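Side-chain contacts in putative polyketide biosynthesis enoyl-CoA hydratase homolog pksH (Bacillus subtilis, PDB 3HP0), which dehydrates the (S)-3-hydroxy-3-methylglutaryl group tethered to PksL to a 3-methylglutaconyl group during synthesis of the antibiotic bacillaene: residues D189-L192 with R193-L197; L217-Q220 with V221-A224. All blocks are in the same frame, centred on the assembly; numbering follows the deposited sequence.

Contact 1 of 2, residues D189-L192 with R193-L197; sequences DVLL and RKHLL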
ATOM      1  N   ASP A 189      15.997 -11.092   0.336  1.00 48.71           N
ATOM      2  CA  ASP A 189      15.434 -12.419   0.103  1.00 47.35           C
ATOM      3  C   ASP A 189      16.076 -13.088   1.296  1.00 45.23           C
ATOM      4  O   ASP A 189      15.424 -13.761   2.102  1.00 45.23           O
ATOM      5  CB  ASP A 189      15.970 -13.036  -1.199  1.00 50.76           C
ATOM      6  CG  ASP A 189      14.977 -12.945  -2.355  1.00 53.59           C
ATOM      7  OD1 ASP A 189      13.867 -12.397  -2.170  1.00 55.15           O
ATOM      8  OD2 ASP A 189      15.311 -13.423  -3.467  1.00 54.55           O
ATOM      9  N   VAL A 190      17.379 -12.850   1.398  1.00 41.68           N
ATOM     10  CA  VAL A 190      18.163 -13.351   2.497  1.00 40.10           C
ATOM     11  C   VAL A 190      17.693 -12.570   3.712  1.00 37.86           C
ATOM     12  O   VAL A 190      17.505 -13.115   4.793  1.00 38.97           O
ATOM     13  CB  VAL A 190      19.667 -13.078   2.284  1.00 41.05           C
ATOM     14  CG1 VAL A 190      20.438 -13.489   3.538  1.00 38.92           C
ATOM     15  CG2 VAL A 190      20.172 -13.818   1.039  1.00 38.86           C
ATOM     16  N   LEU A 191      17.509 -11.273   3.501  1.00 35.57           N
ATOM     17  CA  LEU A 191      17.062 -10.364   4.543  1.00 32.35           C
ATOM     18  C   LEU A 191      15.658 -10.771   4.996  1.00 31.96           C
ATOM     19  O   LEU A 191      15.344 -10.758   6.191  1.00 30.35           O
ATOM     20  CB  LEU A 191      17.060  -8.926   4.017  1.00 28.11           C
ATOM     21  CG  LEU A 191      16.679  -7.863   5.043  1.00 28.17           C
ATOM     22  CD1 LEU A 191      17.609  -7.977   6.235  1.00 22.14           C
ATOM     23  CD2 LEU A 191      16.747  -6.470   4.415  1.00 26.63           C
ATOM     24  N   LEU A 192      14.818 -11.146   4.037  1.00 31.43           N
ATOM     25  CA  LEU A 192      13.467 -11.576   4.349  1.00 32.28           C
ATOM     26  C   LEU A 192      13.538 -12.842   5.197  1.00 33.68           C
ATOM     27  O   LEU A 192      12.921 -12.916   6.253  1.00 35.00           O
ATOM     28  CB  LEU A 192      12.677 -11.832   3.056  1.00 30.63           C
ATOM     29  CG  LEU A 192      11.302 -12.498   3.207  1.00 30.88           C
ATOM     30  CD1 LEU A 192      10.443 -11.730   4.204  1.00 32.04           C
ATOM     31  CD2 LEU A 192      10.618 -12.546   1.854  1.00 29.30           C
ATOM     32  N   ARG A 193      14.307 -13.828   4.741  1.00 35.48           N
ATOM     33  CA  ARG A 193      14.451 -15.076   5.479  1.00 35.68           C
ATOM     34  C   ARG A 193      14.946 -14.887   6.907  1.00 34.68           C
ATOM     35  O   ARG A 193      14.540 -15.629   7.799  1.00 35.80           O
ATOM     36  CB  ARG A 193      15.380 -16.042   4.738  1.00 38.60           C
ATOM     37  CG  ARG A 193      14.719 -16.778   3.574  1.00 42.08           C
ATOM     38  CD  ARG A 193      15.598 -17.928   3.070  1.00 44.76           C
ATOM     39  NE  ARG A 193      16.821 -17.451   2.430  1.00 48.48           N
ATOM     40  CZ  ARG A 193      16.882 -16.965   1.192  1.00 50.02           C
ATOM     41  NH1 ARG A 193      15.783 -16.896   0.446  1.00 49.39           N
ATOM     42  NH2 ARG A 193      18.043 -16.535   0.704  1.00 50.32           N
ATOM     43  N   LYS A 194      15.817 -13.911   7.142  1.00 33.07           N
ATOM     44  CA  LYS A 194      16.311 -13.684   8.498  1.00 34.68           C
ATOM     45  C   LYS A 194      15.175 -13.175   9.385  1.00 34.76           C
ATOM     46  O   LYS A 194      15.172 -13.388  10.604  1.00 33.41           O
ATOM     47  CB  LYS A 194      17.457 -12.675   8.496  1.00 37.25           C
ATOM     48  CG  LYS A 194      18.670 -13.136   7.697  1.00 43.35           C
ATOM     49  CD  LYS A 194      19.849 -12.177   7.864  1.00 45.16           C
ATOM     50  CE  LYS A 194      21.080 -12.674   7.116  1.00 47.14           C
ATOM     51  NZ  LYS A 194      22.211 -11.705   7.207  1.00 46.95           N
ATOM     52  N   HIS A 195      14.213 -12.498   8.760  1.00 32.59           N
ATOM     53  CA  HIS A 195      13.057 -11.976   9.470  1.00 32.48           C
ATOM     54  C   HIS A 195      12.068 -13.113   9.733  1.00 31.90           C
ATOM     55  O   HIS A 195      11.607 -13.291  10.863  1.00 31.18           O
ATOM     56  CB  HIS A 195      12.386 -10.858   8.660  1.00 32.96           C
ATOM     57  CG  HIS A 195      13.058  -9.525   8.798  1.00 34.17           C
ATOM     58  ND1 HIS A 195      14.252  -9.219   8.178  1.00 35.39           N
ATOM     59  CD2 HIS A 195      12.731  -8.437   9.536  1.00 35.26           C
ATOM     60  CE1 HIS A 195      14.632  -8.005   8.532  1.00 35.31           C
ATOM     61  NE2 HIS A 195      13.728  -7.508   9.356  1.00 36.02           N
ATOM     62  N   LEU A 196      11.755 -13.888   8.698  1.00 31.69           N
ATOM     63  CA  LEU A 196      10.828 -15.013   8.845  1.00 34.06           C
ATOM     64  C   LEU A 196      11.355 -15.993   9.881  1.00 33.95           C
ATOM     65  O   LEU A 196      10.599 -16.581  10.645  1.00 35.52           O
ATOM     66  CB  LEU A 196      10.637 -15.733   7.511  1.00 33.15           C
ATOM     67  CG  LEU A 196      10.001 -14.874   6.413  1.00 35.81           C
ATOM     68  CD1 LEU A 196       9.809 -15.709   5.150  1.00 34.26           C
ATOM     69  CD2 LEU A 196       8.664 -14.314   6.903  1.00 32.71           C
ATOM     70  N   LEU A 197      12.667 -16.155   9.902  1.00 34.82           N
ATOM     71  CA  LEU A 197      13.309 -17.051  10.844  1.00 36.43           C
ATOM     72  C   LEU A 197      12.981 -16.600  12.270  1.00 35.68           C
ATOM     73  O   LEU A 197      12.589 -17.409  13.105  1.00 36.62           O
ATOM     74  CB  LEU A 197      14.815 -17.043  10.593  1.00 39.30           C
ATOM     75  CG  LEU A 197      15.630 -18.317  10.808  1.00 44.57           C
ATOM     76  CD1 LEU A 197      14.913 -19.527  10.219  1.00 44.55           C
ATOM     77  CD2 LEU A 197      16.994 -18.130  10.147  1.00 45.04           C
TER
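H195 folds its imidazole back along the helix onto the carbonyl of L191, one turn earlier. ND1 donates to L191 O at 2.7 Å with an N-H...O angle of 166°; the oxygen lies in the ring plane, although ND1 sits above the carbonyl plane. With CG anti to the carbonyl carbon (chi1 -81°), the ring runs beside the L191 side chain, whose CD1 comes within 3.8 Å of H195 CE1. This bond holds the edge of the ring, while H195 N reaches the same oxygen only weakly.

On another side of the turn, R193 bends about its CG-CD bond (chi3 -68°) and lays one face of its guanidinium over D189 O, 3.5 Å from that plane. R193 NH2 also touches V190 CG2 at 3.5 Å. The carboxylate of D189 makes no salt bridge with this arginine. K194 stays extended beyond CG, alongside V190, with its CE 3.7 Å from V190 CG1. L192, the buried member, meets L196 obliquely, L192 CD1 being 3.9 Å from L196 CG.

Beneath the side chains runs the alpha-helical ladder, with R193 N bonding to D189 O at 2.9 Å and L196 N to L192 O. D189 occupies the N-cap position without making a capping bond; its OD1 instead accepts from H106 NE2. That bond ties the start of helix 190-199, at the protein surface, to the end of the central-sheet strand 102-107, while L191 and H195 rest on D185 and A183 in the loop after helix 172-178.

Contact 2 of 2, residues L217-Q220 with V221-A224; sequences LDHQ and VSRA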
ATOM      1  N   LEU A 217      -4.366   1.254  21.491  1.00 31.52           N
ATOM      2  CA  LEU A 217      -3.544   2.352  21.962  1.00 31.61           C
ATOM      3  C   LEU A 217      -3.529   3.519  20.972  1.00 31.70           C
ATOM      4  O   LEU A 217      -3.394   4.674  21.363  1.00 31.82           O
ATOM      5  CB  LEU A 217      -2.123   1.848  22.183  1.00 33.49           C
ATOM      6  CG  LEU A 217      -1.418   2.228  23.480  1.00 35.38           C
ATOM      7  CD1 LEU A 217      -2.321   1.950  24.684  1.00 33.67           C
ATOM      8  CD2 LEU A 217      -0.116   1.436  23.564  1.00 34.42           C
ATOM      9  N   ASP A 218      -3.687   3.218  19.688  1.00 30.73           N
ATOM     10  CA  ASP A 218      -3.648   4.258  18.666  1.00 30.46           C
ATOM     11  C   ASP A 218      -4.745   4.153  17.592  1.00 29.90           C
ATOM     12  O   ASP A 218      -4.714   3.249  16.758  1.00 29.84           O
ATOM     13  CB  ASP A 218      -2.254   4.245  18.018  1.00 28.37           C
ATOM     14  CG  ASP A 218      -2.180   5.090  16.759  1.00 29.17           C
ATOM     15  OD1 ASP A 218      -2.879   6.121  16.696  1.00 29.44           O
ATOM     16  OD2 ASP A 218      -1.412   4.728  15.837  1.00 31.26           O
ATOM     17  N   HIS A 219      -5.693   5.089  17.609  1.00 29.71           N
ATOM     18  CA  HIS A 219      -6.806   5.104  16.640  1.00 32.43           C
ATOM     19  C   HIS A 219      -6.582   6.062  15.468  1.00 29.77           C
ATOM     20  O   HIS A 219      -7.495   6.335  14.694  1.00 29.06           O
ATOM     21  CB  HIS A 219      -8.125   5.492  17.330  1.00 35.31           C
ATOM     22  CG  HIS A 219      -8.664   4.448  18.258  1.00 39.00           C
ATOM     23  ND1 HIS A 219      -9.932   4.518  18.795  1.00 41.16           N
ATOM     24  CD2 HIS A 219      -8.116   3.308  18.740  1.00 40.96           C
ATOM     25  CE1 HIS A 219     -10.142   3.466  19.566  1.00 41.58           C
ATOM     26  NE2 HIS A 219      -9.055   2.715  19.549  1.00 42.26           N
ATOM     27  N   GLN A 220      -5.362   6.569  15.359  1.00 30.00           N
ATOM     28  CA  GLN A 220      -4.968   7.511  14.319  1.00 29.18           C
ATOM     29  C   GLN A 220      -5.497   7.125  12.936  1.00 28.30           C
ATOM     30  O   GLN A 220      -6.153   7.918  12.274  1.00 27.14           O
ATOM     31  CB  GLN A 220      -3.448   7.577  14.288  1.00 32.53           C
ATOM     32  CG  GLN A 220      -2.861   8.713  13.514  1.00 38.20           C
ATOM     33  CD  GLN A 220      -1.440   8.408  13.069  1.00 39.78           C
ATOM     34  OE1 GLN A 220      -0.626   7.904  13.849  1.00 37.48           O
ATOM     35  NE2 GLN A 220      -1.137   8.714  11.807  1.00 39.92           N
ATOM     36  N   VAL A 221      -5.202   5.900  12.507  1.00 27.37           N
ATOM     37  CA  VAL A 221      -5.636   5.414  11.206  1.00 26.72           C
ATOM     38  C   VAL A 221      -7.153   5.372  11.024  1.00 26.53           C
ATOM     39  O   VAL A 221      -7.680   5.943  10.061  1.00 24.34           O
ATOM     40  CB  VAL A 221      -5.070   4.004  10.918  1.00 27.73           C
ATOM     41  CG1 VAL A 221      -5.708   3.440   9.638  1.00 27.29           C
ATOM     42  CG2 VAL A 221      -3.549   4.075  10.766  1.00 26.54           C
ATOM     43  N   SER A 222      -7.851   4.696  11.935  1.00 25.75           N
ATOM     44  CA  SER A 222      -9.312   4.605  11.847  1.00 27.32           C
ATOM     45  C   SER A 222     -10.002   5.970  12.008  1.00 25.96           C
ATOM     46  O   SER A 222     -10.981   6.266  11.327  1.00 26.65           O
ATOM     47  CB  SER A 222      -9.852   3.618  12.894  1.00 26.22           C
ATOM     48  OG  SER A 222      -9.536   4.035  14.208  1.00 29.42           O
ATOM     49  N   ARG A 223      -9.472   6.801  12.897  1.00 25.16           N
ATOM     50  CA  ARG A 223     -10.042   8.115  13.148  1.00 27.12           C
ATOM     51  C   ARG A 223     -10.035   9.029  11.921  1.00 26.93           C
ATOM     52  O   ARG A 223     -10.866   9.929  11.797  1.00 27.59           O
ATOM     53  CB  ARG A 223      -9.285   8.791  14.294  1.00 29.78           C
ATOM     54  CG  ARG A 223      -9.763  10.198  14.595  1.00 35.03           C
ATOM     55  CD  ARG A 223      -9.015  10.812  15.769  1.00 38.24           C
ATOM     56  NE  ARG A 223      -9.119   9.997  16.974  1.00 42.47           N
ATOM     57  CZ  ARG A 223      -8.758  10.405  18.188  1.00 46.00           C
ATOM     58  NH1 ARG A 223      -8.267  11.630  18.362  1.00 46.15           N
ATOM     59  NH2 ARG A 223      -8.882   9.586  19.227  1.00 46.94           N
ATOM     60  N   ALA A 224      -9.098   8.791  11.010  1.00 23.83           N
ATOM     61  CA  ALA A 224      -8.967   9.606   9.813  1.00 21.49           C
ATOM     62  C   ALA A 224      -9.675   9.038   8.590  1.00 22.02           C
ATOM     63  O   ALA A 224      -9.803   9.728   7.583  1.00 22.34           O
ATOM     64  CB  ALA A 224      -7.484   9.798   9.495  1.00 22.90           C
TER
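The N-terminal turn of helix 220-235 is built on the backbone carbonyl of H219, the N-cap residue, which meets both R223 and S222. R223 N donates to H219 O at 2.7 Å, nearly in line with the C=O bond. S222 OG adds a second bond to H219 O, 3.1 Å long and at a C=O...O angle of 115°, so two donors grip one oxygen from different directions. Further along, A224 N bonds only weakly to Q220 O. Just before the helix, D218 is the first residue to leave helix 204-217; the geometry fits an Asx turn from its OD1 to Q220 N, though the place of D218 OD1 is doubtful.

Outside the turn, V221 is buried against F150 of helix 148-155 and against M94 and Q97 of helix 87-98, while Q220 packs on I152 and R153; Y90 OH is hydrogen-bonded to V221 O. On the H219 side, the serine reaches back because its OG stands between its own backbone N and carbonyl carbon (chi1 61°), which also leaves S222 OG 3.7 Å from H219 CB.

Overall arrangement
Following the chain toward the C terminus, contact 1 comes first, within the opening turns of helix 190-199. The chain then passes through helix 204-217 before reaching contact 2, where a short turn leads into helix 220-235. The two contacts are in series, neither nested nor crossed, and each closes only a local turn of backbone. The centres of contact 1 and contact 2 lie about 30 Å apart. The nearest atoms of contact 1 and contact 2 are about 20 Å apart. Contact 1 borders the end of a central-sheet strand; contact 2 sits against helices 87-98 and 148-155. Both are surface contacts of the crotonase-like fold, away from the active-site residues D68 and E137.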